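Local coordinates for protein prefoldin beta subunit 1 (Thermococcus sp., PDB 2ZQM) that acts as a molecular chaperone that can stabilise a range of proteins and seems to fulfil an ATP-independent, HSP70-like role in archaeal de novo protein folding, at residues Leu22-Val25 with Val26-Gln30. Residues are numbered along the deposited sequence; the frame is centred on the assembly and turned at random.
Sequences LQLV and VQQKQ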
ATOM      1  N   LEU A  22     -15.476 -15.394   6.033  1.00 17.11           N
ATOM      2  CA  LEU A  22     -16.492 -14.390   5.687  1.00 17.18           C
ATOM      3  C   LEU A  22     -15.871 -12.991   5.679  1.00 19.02           C
ATOM      4  O   LEU A  22     -16.177 -12.154   4.827  1.00 15.75           O
ATOM      5  CB  LEU A  22     -17.660 -14.435   6.684  1.00 14.01           C
ATOM      6  CG  LEU A  22     -18.747 -13.357   6.549  1.00 15.98           C
ATOM      7  CD1 LEU A  22     -19.486 -13.511   5.236  1.00 16.54           C
ATOM      8  CD2 LEU A  22     -19.727 -13.472   7.710  1.00 20.06           C
ATOM      9  N   GLN A  23     -15.012 -12.733   6.651  1.00 16.22           N
ATOM     10  CA  GLN A  23     -14.343 -11.446   6.726  1.00 18.86           C
ATOM     11  C   GLN A  23     -13.622 -11.180   5.391  1.00 19.84           C
ATOM     12  O   GLN A  23     -13.694 -10.080   4.837  1.00 21.14           O
ATOM     13  CB  GLN A  23     -13.346 -11.476   7.882  1.00 25.86           C
ATOM     14  CG  GLN A  23     -12.829 -10.131   8.330  1.00 41.64           C
ATOM     15  CD  GLN A  23     -11.829 -10.264   9.463  1.00 51.50           C
ATOM     16  OE1 GLN A  23     -12.063 -10.999  10.427  1.00 57.64           O
ATOM     17  NE2 GLN A  23     -10.714  -9.555   9.358  1.00 54.75           N
ATOM     18  N   LEU A  24     -12.934 -12.192   4.874  1.00 18.85           N
ATOM     19  CA  LEU A  24     -12.211 -12.044   3.611  1.00 16.05           C
ATOM     20  C   LEU A  24     -13.166 -11.804   2.439  1.00 17.52           C
ATOM     21  O   LEU A  24     -12.958 -10.885   1.631  1.00 17.47           O
ATOM     22  CB  LEU A  24     -11.359 -13.287   3.336  1.00 16.35           C
ATOM     23  CG  LEU A  24     -10.680 -13.369   1.960  1.00 14.77           C
ATOM     24  CD1 LEU A  24      -9.695 -12.203   1.773  1.00 19.04           C
ATOM     25  CD2 LEU A  24      -9.963 -14.711   1.834  1.00 14.53           C
ATOM     26  N   VAL A  25     -14.213 -12.619   2.343  1.00 15.99           N
ATOM     27  CA  VAL A  25     -15.185 -12.472   1.261  1.00 11.70           C
ATOM     28  C   VAL A  25     -15.790 -11.080   1.278  1.00 16.13           C
ATOM     29  O   VAL A  25     -15.985 -10.454   0.230  1.00 16.42           O
ATOM     30  CB  VAL A  25     -16.314 -13.535   1.370  1.00 14.90           C
ATOM     31  CG1 VAL A  25     -17.485 -13.187   0.442  1.00 15.05           C
ATOM     32  CG2 VAL A  25     -15.752 -14.914   0.992  1.00 17.09           C
ATOM     33  N   VAL A  26     -16.079 -10.584   2.476  1.00 17.40           N
ATOM     34  CA  VAL A  26     -16.657  -9.253   2.612  1.00 17.07           C
ATOM     35  C   VAL A  26     -15.657  -8.190   2.155  1.00 17.81           C
ATOM     36  O   VAL A  26     -16.029  -7.209   1.500  1.00 20.50           O
ATOM     37  CB  VAL A  26     -17.110  -9.004   4.068  1.00 20.59           C
ATOM     38  CG1 VAL A  26     -17.433  -7.522   4.285  1.00 25.27           C
ATOM     39  CG2 VAL A  26     -18.351  -9.841   4.350  1.00 19.17           C
ATOM     40  N   GLN A  27     -14.384  -8.382   2.483  1.00 20.28           N
ATOM     41  CA  GLN A  27     -13.372  -7.429   2.042  1.00 15.48           C
ATOM     42  C   GLN A  27     -13.267  -7.489   0.512  1.00 17.34           C
ATOM     43  O   GLN A  27     -13.067  -6.466  -0.142  1.00 18.51           O
ATOM     44  CB  GLN A  27     -12.012  -7.749   2.664  1.00 21.45           C
ATOM     45  CG  GLN A  27     -12.011  -7.749   4.187  1.00 31.18           C
ATOM     46  CD  GLN A  27     -10.666  -8.141   4.782  1.00 31.42           C
ATOM     47  OE1 GLN A  27      -9.968  -9.010   4.257  1.00 38.49           O
ATOM     48  NE2 GLN A  27     -10.308  -7.514   5.898  1.00 41.27           N
ATOM     49  N   GLN A  28     -13.389  -8.683  -0.068  1.00 14.65           N
ATOM     50  CA  GLN A  28     -13.303  -8.791  -1.522  1.00 14.86           C
ATOM     51  C   GLN A  28     -14.502  -8.114  -2.145  1.00 15.95           C
ATOM     52  O   GLN A  28     -14.382  -7.418  -3.158  1.00 18.31           O
ATOM     53  CB  GLN A  28     -13.257 -10.262  -1.982  1.00 17.72           C
ATOM     54  CG  GLN A  28     -12.025 -11.021  -1.519  1.00 16.53           C
ATOM     55  CD  GLN A  28     -12.072 -12.504  -1.854  1.00 14.73           C
ATOM     56  OE1 GLN A  28     -13.111 -13.150  -1.731  1.00 15.41           O
ATOM     57  NE2 GLN A  28     -10.937 -13.051  -2.255  1.00 17.93           N
ATOM     58  N   LYS A  29     -15.669  -8.319  -1.538  1.00 15.54           N
ATOM     59  CA  LYS A  29     -16.893  -7.721  -2.039  1.00 18.63           C
ATOM     60  C   LYS A  29     -16.811  -6.189  -1.995  1.00 23.85           C
ATOM     61  O   LYS A  29     -17.193  -5.498  -2.950  1.00 18.42           O
ATOM     62  CB  LYS A  29     -18.091  -8.196  -1.210  1.00 17.27           C
ATOM     63  CG  LYS A  29     -19.435  -7.716  -1.759  1.00 26.32           C
ATOM     64  CD  LYS A  29     -20.601  -8.023  -0.833  1.00 27.38           C
ATOM     65  CE  LYS A  29     -20.508  -7.240   0.464  1.00 32.32           C
ATOM     66  NZ  LYS A  29     -21.724  -7.455   1.291  1.00 37.97           N
ATOM     67  N   GLN A  30     -16.308  -5.660  -0.886  1.00 19.69           N
ATOM     68  CA  GLN A  30     -16.194  -4.217  -0.729  1.00 19.50           C
ATOM     69  C   GLN A  30     -15.195  -3.588  -1.700  1.00 17.24           C
ATOM     70  O   GLN A  30     -15.380  -2.456  -2.137  1.00 18.37           O
ATOM     71  CB  GLN A  30     -15.831  -3.882   0.716  1.00 21.85           C
ATOM     72  CG  GLN A  30     -16.887  -4.341   1.693  1.00 22.88           C
ATOM     73  CD  GLN A  30     -16.532  -4.051   3.138  1.00 35.52           C
ATOM     74  OE1 GLN A  30     -15.356  -3.982   3.506  1.00 34.12           O
ATOM     75  NE2 GLN A  30     -17.552  -3.901   3.970  1.00 27.91           N
TER
HETATM   76  O   HOH W   1     -11.803  -7.169   8.118  1.00 52.23           O
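Val26 sits one helical turn beyond Leu22, and its CG2 lies 3.9 Å from Leu22 CD1, the two side chains meeting at a slant. That methyl reaches back because it stands beside the backbone N of Val26, with CG1 anti to that N (chi1 168°). Branched and compact, Val26 suits the side of helix 6-47 that faces helix 68-111, where it packs on Glu93 while Leu22 reaches Asn97 and Leu100. The backbone beneath is regular: Val26 N donates to Leu22 O at 2.8 Å. Val25, a compact apolar residue in a buried place, turns its side chain away from the next turn and meets it mainly through CB and its carbonyl, which accepts from Lys29 N at 2.8 Å. On the exposed side the long, polar glutamines Gln23 and Gln27 run side by side with their amide planes 86° apart, and a water weakly accepts from NE2 of both. Leu24 is exposed too, crossing Gln27 at about a right angle, its CD1 4.1 Å from Gln27 OE1. In this turn Leu22, Val26 and Lys29, salt-bridged to Glu93, face helix 68-111 while amides meet solvent, consistent with an amphipathic coiled-coil helix, Leu24 excepted.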